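PDB 2ICS: deacetylase EF_0837 from Enterococcus faecalis, which is a zinc-dependent hydrolase of the amidohydrolase type that deacetylates acetyl-(R)-mandelate in vitro, though with very low efficiency. Local coordinates for residues V61-K66 with D72-I77; I77-G82 with A107-F112. All coordinates share one frame; numbering follows the deposited sequence.

Overall arrangement
Contacts 1 and 2 follow one another along the chain and share Ile77, with their centres about 9 Å apart on the same side of the centre of this TIM-barrel chain. Contact 1 belongs to the zinc site: His62 binds one zinc ion, and its side chain lies about 5 Å from the second zinc and about 6 Å from the bound adenine. Contact 2 lies away from the annotated sites, where the turn after helix 74-77 meets the start of strand 110-114. Asp75 joins the two: its OD1 is 2.9 Å from Thr109 OG1, a probable hydrogen bond, and its O is 3.2 Å from Lys80 N, probably another.

Contact 1 (V61-K66 with D72-I77); sequences VHCFEK and DYPDEI. With ZN (zinc ion), chain B.
Cys63 packs against both Pro74 and Ile77, its CB 3.9 Å from Pro74 CG and 3.7 Å from Ile77 CD1. Pro74 also sets CG and CD beside the Cys63 carbonyl oxygen, with CG 3.5 Å from Cys63 O. Ile77 sends CG1 between its own backbone N and carbonyl carbon (chi1 61°), and the extended arm beyond carries CD1 to Cys63. Farther along, Glu65 crosses Tyr73 at about a right angle: Glu65 CB lies 3.9 Å from Tyr73 CD2, and the carboxylate plane is turned 73° from the ring. The backbones come close at Asp72, whose O receives a CA-H...O contact from Cys63 CA at 3.6 Å. Asp72 in turn uses the anti side of OD1 to accept Tyr73 N at 2.7 Å, and that same oxygen forms a salt bridge with Arg278, which ties the turn to helix 275-279. The Cys63 N-H goes to Asp88 of strand 83-89. Next to Cys63, His62 turns its ring away from 72-77 and binds zinc through NE2 at 2.0 Å; His60, Asp272 and the carbamate of Lys154 complete the protein ligands. His60 and His62 form the His-X-His motif at the end of the first barrel strand. With NE2 given to the metal and ND1 hydrogen-bonded to Thr91, both ring nitrogens of His62 are engaged, which probably fixes the ring's rotation.

Contact 2 (I77-G82 with A107-F112); sequences IGVKKG and AKTNVF
Thr109 and Val79 are joined by the hydrogen bond of this contact, in which Val79 N donates to Thr109 OG1 at 2.8 Å with a nearly straight angle of 172°. Thr109 holds OG1 beside its own backbone N and anti to its carbonyl carbon (chi1 -51°), a setting that aims the hydroxyl at the turn. Asp75 is the second partner of this hydroxyl, which therefore bridges helix 74-77 to the backbone of Val79. Lys108 N adds a weak bond to Asp75 OD1. Within 77-82 the chain curls through a short 3-10 segment, secured by Lys81 N to Gly78 O at 2.6 Å and Gly82 N to Val79 O at 3.2 Å. The two segments stand at the N-terminal ends of successive parallel barrel strands: 83-89 starts directly after Gly82, 110-114 starts at Asn110, and helix 97-105 lies between them in a beta-alpha-beta crossover. Backbone bonds from Asn110 to Thr84 and Val86 show the two strands already paired there. Van der Waals contacts fill in around the polar bond. Gly78 CA approaches Thr109 OG1 to 3.5 Å and Thr109 CG2 to 3.9 Å. Val79 brings CG1 to 3.5 Å from Thr109 OG1 and more loosely to Lys108 CB, at 4.2 Å. Tyr369 of strand 367-370 touches the side chains of both Val79 and Lys108.

Contact 1 (V61-K66 with D72-I77)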
loop_
_atom_site.group_PDB
_atom_site.type_symbol
_atom_site.label_atom_id
_atom_site.label_comp_id
_atom_site.label_asym_id
_atom_site.label_seq_id
_atom_site.Cartn_x
_atom_site.Cartn_y
_atom_site.Cartn_z
ATOM N N VAL A 61 2.172 5.236 0.077
ATOM C CA VAL A 61 3.492 5.733 0.415
ATOM C C VAL A 61 3.668 7.205 0.020
ATOM O O VAL A 61 2.863 7.759 -0.721
ATOM C CB VAL A 61 4.530 4.859 -0.329
ATOM C CG1 VAL A 61 5.786 5.631 -0.611
ATOM C CG2 VAL A 61 4.809 3.610 0.476
ATOM N N HIS A 62 4.725 7.827 0.531
ATOM C CA HIS A 62 5.058 9.204 0.203
ATOM C C HIS A 62 6.566 9.225 -0.023
ATOM O O HIS A 62 7.359 9.273 0.923
ATOM C CB HIS A 62 4.631 10.133 1.332
ATOM C CG HIS A 62 3.145 10.265 1.449
ATOM N ND1 HIS A 62 2.356 10.879 0.501
ATOM C CD2 HIS A 62 2.286 9.756 2.369
ATOM C CE1 HIS A 62 1.072 10.720 0.862
ATOM N NE2 HIS A 62 0.976 10.046 1.991
ATOM N N CYS A 63 6.956 9.153 -1.292
ATOM C CA CYS A 63 8.364 9.107 -1.637
ATOM C C CYS A 63 8.875 10.079 -2.700
ATOM O O CYS A 63 9.799 9.743 -3.444
ATOM C CB CYS A 63 8.738 7.676 -2.036
ATOM S SG CYS A 63 7.779 7.012 -3.402
ATOM N N PHE A 64 8.270 11.261 -2.793
ATOM C CA PHE A 64 8.746 12.284 -3.723
ATOM C C PHE A 64 9.779 13.004 -2.856
ATOM O O PHE A 64 9.418 13.839 -2.027
ATOM C CB PHE A 64 7.625 13.255 -4.113
ATOM C CG PHE A 64 8.076 14.375 -5.021
ATOM C CD1 PHE A 64 7.252 15.472 -5.256
ATOM C CD2 PHE A 64 9.327 14.338 -5.643
ATOM C CE1 PHE A 64 7.659 16.518 -6.093
ATOM C CE2 PHE A 64 9.744 15.377 -6.478
ATOM C CZ PHE A 64 8.909 16.467 -6.704
ATOM N N GLU A 65 11.056 12.672 -3.043
ATOM C CA GLU A 65 12.125 13.241 -2.223
ATOM C C GLU A 65 12.285 14.764 -2.204
ATOM O O GLU A 65 12.931 15.305 -1.303
ATOM C CB GLU A 65 13.470 12.586 -2.579
ATOM C CG GLU A 65 14.052 12.989 -3.926
ATOM C CD GLU A 65 15.437 12.402 -4.158
ATOM O OE1 GLU A 65 15.546 11.192 -4.457
ATOM O OE2 GLU A 65 16.426 13.153 -4.030
ATOM N N LYS A 66 11.699 15.459 -3.173
ATOM C CA LYS A 66 11.816 16.915 -3.223
ATOM C C LYS A 66 10.702 17.675 -2.503
ATOM O O LYS A 66 10.762 18.900 -2.391
ATOM C CB LYS A 66 11.897 17.394 -4.676
ATOM C CG LYS A 66 13.183 17.010 -5.385
ATOM C CD LYS A 66 14.399 17.555 -4.650
ATOM C CE LYS A 66 15.673 17.313 -5.440
ATOM N NZ LYS A 66 15.625 17.992 -6.768
ATOM N N ASP A 72 10.229 11.086 1.400
ATOM C CA ASP A 72 11.163 10.021 1.748
ATOM C C ASP A 72 11.899 9.597 0.492
ATOM O O ASP A 72 11.615 10.098 -0.597
ATOM C CB ASP A 72 10.454 8.808 2.361
ATOM C CG ASP A 72 11.322 8.100 3.392
ATOM O OD1 ASP A 72 12.564 8.095 3.211
ATOM O OD2 ASP A 72 10.772 7.553 4.375
ATOM N N TYR A 73 12.846 8.678 0.638
ATOM C CA TYR A 73 13.614 8.196 -0.501
ATOM C C TYR A 73 13.138 6.802 -0.870
ATOM O O TYR A 73 13.233 5.870 -0.073
ATOM C CB TYR A 73 15.106 8.193 -0.173
ATOM C CG TYR A 73 15.593 9.539 0.310
ATOM C CD1 TYR A 73 15.497 9.890 1.654
ATOM C CD2 TYR A 73 16.091 10.491 -0.587
ATOM C CE1 TYR A 73 15.879 11.154 2.100
ATOM C CE2 TYR A 73 16.476 11.765 -0.153
ATOM C CZ TYR A 73 16.363 12.085 1.192
ATOM O OH TYR A 73 16.709 13.334 1.634
ATOM N N PRO A 74 12.615 6.650 -2.096
ATOM C CA PRO A 74 12.089 5.402 -2.651
ATOM C C PRO A 74 12.767 4.108 -2.207
ATOM O O PRO A 74 12.109 3.195 -1.704
ATOM C CB PRO A 74 12.201 5.631 -4.152
ATOM C CG PRO A 74 11.855 7.075 -4.259
ATOM C CD PRO A 74 12.666 7.696 -3.135
ATOM N N ASP A 75 14.076 4.015 -2.379
ATOM C CA ASP A 75 14.744 2.784 -2.007
ATOM C C ASP A 75 14.877 2.525 -0.512
ATOM O O ASP A 75 15.149 1.394 -0.112
ATOM C CB ASP A 75 16.100 2.684 -2.713
ATOM C CG ASP A 75 15.961 2.660 -4.229
ATOM O OD1 ASP A 75 14.927 2.162 -4.735
ATOM O OD2 ASP A 75 16.886 3.132 -4.917
ATOM N N GLU A 76 14.674 3.546 0.318
ATOM C CA GLU A 76 14.749 3.349 1.768
ATOM C C GLU A 76 13.458 2.719 2.289
ATOM O O GLU A 76 13.455 2.091 3.342
ATOM C CB GLU A 76 14.982 4.672 2.513
ATOM C CG GLU A 76 16.345 5.303 2.283
ATOM C CD GLU A 76 17.486 4.348 2.577
ATOM O OE1 GLU A 76 17.525 3.776 3.686
ATOM O OE2 GLU A 76 18.346 4.174 1.695
ATOM N N ILE A 77 12.364 2.897 1.557
ATOM C CA ILE A 77 11.073 2.331 1.960
ATOM C C ILE A 77 10.705 1.185 1.033
ATOM O O ILE A 77 9.713 0.488 1.253
ATOM C CB ILE A 77 9.931 3.366 1.860
ATOM C CG1 ILE A 77 9.801 3.830 0.407
ATOM C CG2 ILE A 77 10.198 4.539 2.788
ATOM C CD1 ILE A 77 8.592 4.683 0.135
HETATM ZN ZN ZN B . -0.532 9.477 3.165
HETATM O O HOH W 1 -1.656 9.518 4.835
#

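Contact 2 (I77-G82 with A107-F112)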
loop_
_atom_site.group_PDB
_atom_site.type_symbol
_atom_site.label_atom_id
_atom_site.label_comp_id
_atom_site.label_asym_id
_atom_site.label_seq_id
_atom_site.Cartn_x
_atom_site.Cartn_y
_atom_site.Cartn_z
ATOM N N ILE A 77 12.364 2.897 1.557
ATOM C CA ILE A 77 11.073 2.331 1.960
ATOM C C ILE A 77 10.705 1.185 1.033
ATOM O O ILE A 77 9.713 0.488 1.253
ATOM C CB ILE A 77 9.931 3.366 1.860
ATOM C CG1 ILE A 77 9.801 3.830 0.407
ATOM C CG2 ILE A 77 10.198 4.539 2.788
ATOM C CD1 ILE A 77 8.592 4.683 0.135
ATOM N N GLY A 78 11.498 1.009 -0.017
ATOM C CA GLY A 78 11.222 -0.037 -0.979
ATOM C C GLY A 78 12.160 -1.221 -0.913
ATOM O O GLY A 78 12.153 -1.980 0.054
ATOM N N VAL A 79 12.979 -1.366 -1.947
ATOM C CA VAL A 79 13.915 -2.471 -2.045
ATOM C C VAL A 79 14.637 -2.813 -0.741
ATOM O O VAL A 79 14.768 -3.983 -0.401
ATOM C CB VAL A 79 14.950 -2.208 -3.173
ATOM C CG1 VAL A 79 15.721 -0.925 -2.895
ATOM C CG2 VAL A 79 15.894 -3.399 -3.309
ATOM N N LYS A 80 15.083 -1.807 0.001
ATOM C CA LYS A 80 15.795 -2.073 1.245
ATOM C C LYS A 80 14.922 -2.652 2.359
ATOM O O LYS A 80 15.431 -3.068 3.396
ATOM C CB LYS A 80 16.495 -0.796 1.729
ATOM C CG LYS A 80 17.520 -0.251 0.730
ATOM C CD LYS A 80 18.287 0.939 1.302
ATOM C CE LYS A 80 19.208 1.586 0.261
ATOM N NZ LYS A 80 20.304 0.689 -0.214
ATOM N N LYS A 81 13.610 -2.690 2.144
ATOM C CA LYS A 81 12.693 -3.225 3.147
ATOM C C LYS A 81 11.913 -4.414 2.587
ATOM O O LYS A 81 10.882 -4.820 3.135
ATOM C CB LYS A 81 11.732 -2.126 3.611
ATOM C CG LYS A 81 12.438 -0.923 4.235
ATOM C CD LYS A 81 13.229 -1.332 5.476
ATOM C CE LYS A 81 13.975 -0.156 6.090
ATOM N NZ LYS A 81 13.061 0.934 6.527
ATOM N N GLY A 82 12.418 -4.966 1.491
ATOM C CA GLY A 82 11.774 -6.109 0.868
ATOM C C GLY A 82 10.546 -5.749 0.056
ATOM O O GLY A 82 9.801 -6.632 -0.366
ATOM N N ALA A 107 15.199 4.990 -9.264
ATOM C CA ALA A 107 15.090 4.127 -8.090
ATOM C C ALA A 107 15.110 2.656 -8.489
ATOM O O ALA A 107 14.630 2.290 -9.553
ATOM C CB ALA A 107 13.806 4.442 -7.322
ATOM N N LYS A 108 15.678 1.816 -7.633
ATOM C CA LYS A 108 15.735 0.387 -7.913
ATOM C C LYS A 108 14.316 -0.149 -7.770
ATOM O O LYS A 108 13.873 -1.012 -8.534
ATOM C CB LYS A 108 16.665 -0.310 -6.916
ATOM C CG LYS A 108 18.140 0.080 -7.035
ATOM C CD LYS A 108 18.944 -0.493 -5.866
ATOM C CE LYS A 108 20.453 -0.334 -6.055
ATOM N NZ LYS A 108 20.882 1.090 -6.181
ATOM N N THR A 109 13.606 0.393 -6.787
ATOM C CA THR A 109 12.235 0.005 -6.499
ATOM C C THR A 109 11.313 0.477 -7.612
ATOM O O THR A 109 11.561 1.518 -8.215
ATOM C CB THR A 109 11.750 0.655 -5.185
ATOM O OG1 THR A 109 12.702 0.403 -4.142
ATOM C CG2 THR A 109 10.403 0.090 -4.775
ATOM N N ASN A 110 10.262 -0.286 -7.896
ATOM C CA ASN A 110 9.301 0.142 -8.904
ATOM C C ASN A 110 8.452 1.178 -8.183
ATOM O O ASN A 110 7.960 0.923 -7.082
ATOM C CB ASN A 110 8.406 -1.011 -9.366
ATOM C CG ASN A 110 9.182 -2.122 -10.032
ATOM O OD1 ASN A 110 10.048 -1.869 -10.865
ATOM N ND2 ASN A 110 8.872 -3.363 -9.673
ATOM N N VAL A 111 8.290 2.345 -8.791
ATOM C CA VAL A 111 7.507 3.405 -8.179
ATOM C C VAL A 111 6.363 3.869 -9.062
ATOM O O VAL A 111 6.574 4.289 -10.198
ATOM C CB VAL A 111 8.385 4.634 -7.855
ATOM C CG1 VAL A 111 7.538 5.738 -7.247
ATOM C CG2 VAL A 111 9.508 4.236 -6.902
ATOM N N PHE A 112 5.149 3.774 -8.534
ATOM C CA PHE A 112 3.963 4.232 -9.242
ATOM C C PHE A 112 3.382 5.324 -8.368
ATOM O O PHE A 112 3.841 5.529 -7.238
ATOM C CB PHE A 112 2.949 3.106 -9.404
ATOM C CG PHE A 112 3.434 1.985 -10.271
ATOM C CD1 PHE A 112 3.502 2.139 -11.656
ATOM C CD2 PHE A 112 3.853 0.787 -9.705
ATOM C CE1 PHE A 112 3.981 1.115 -12.467
ATOM C CE2 PHE A 112 4.333 -0.246 -10.504
ATOM C CZ PHE A 112 4.397 -0.081 -11.893
#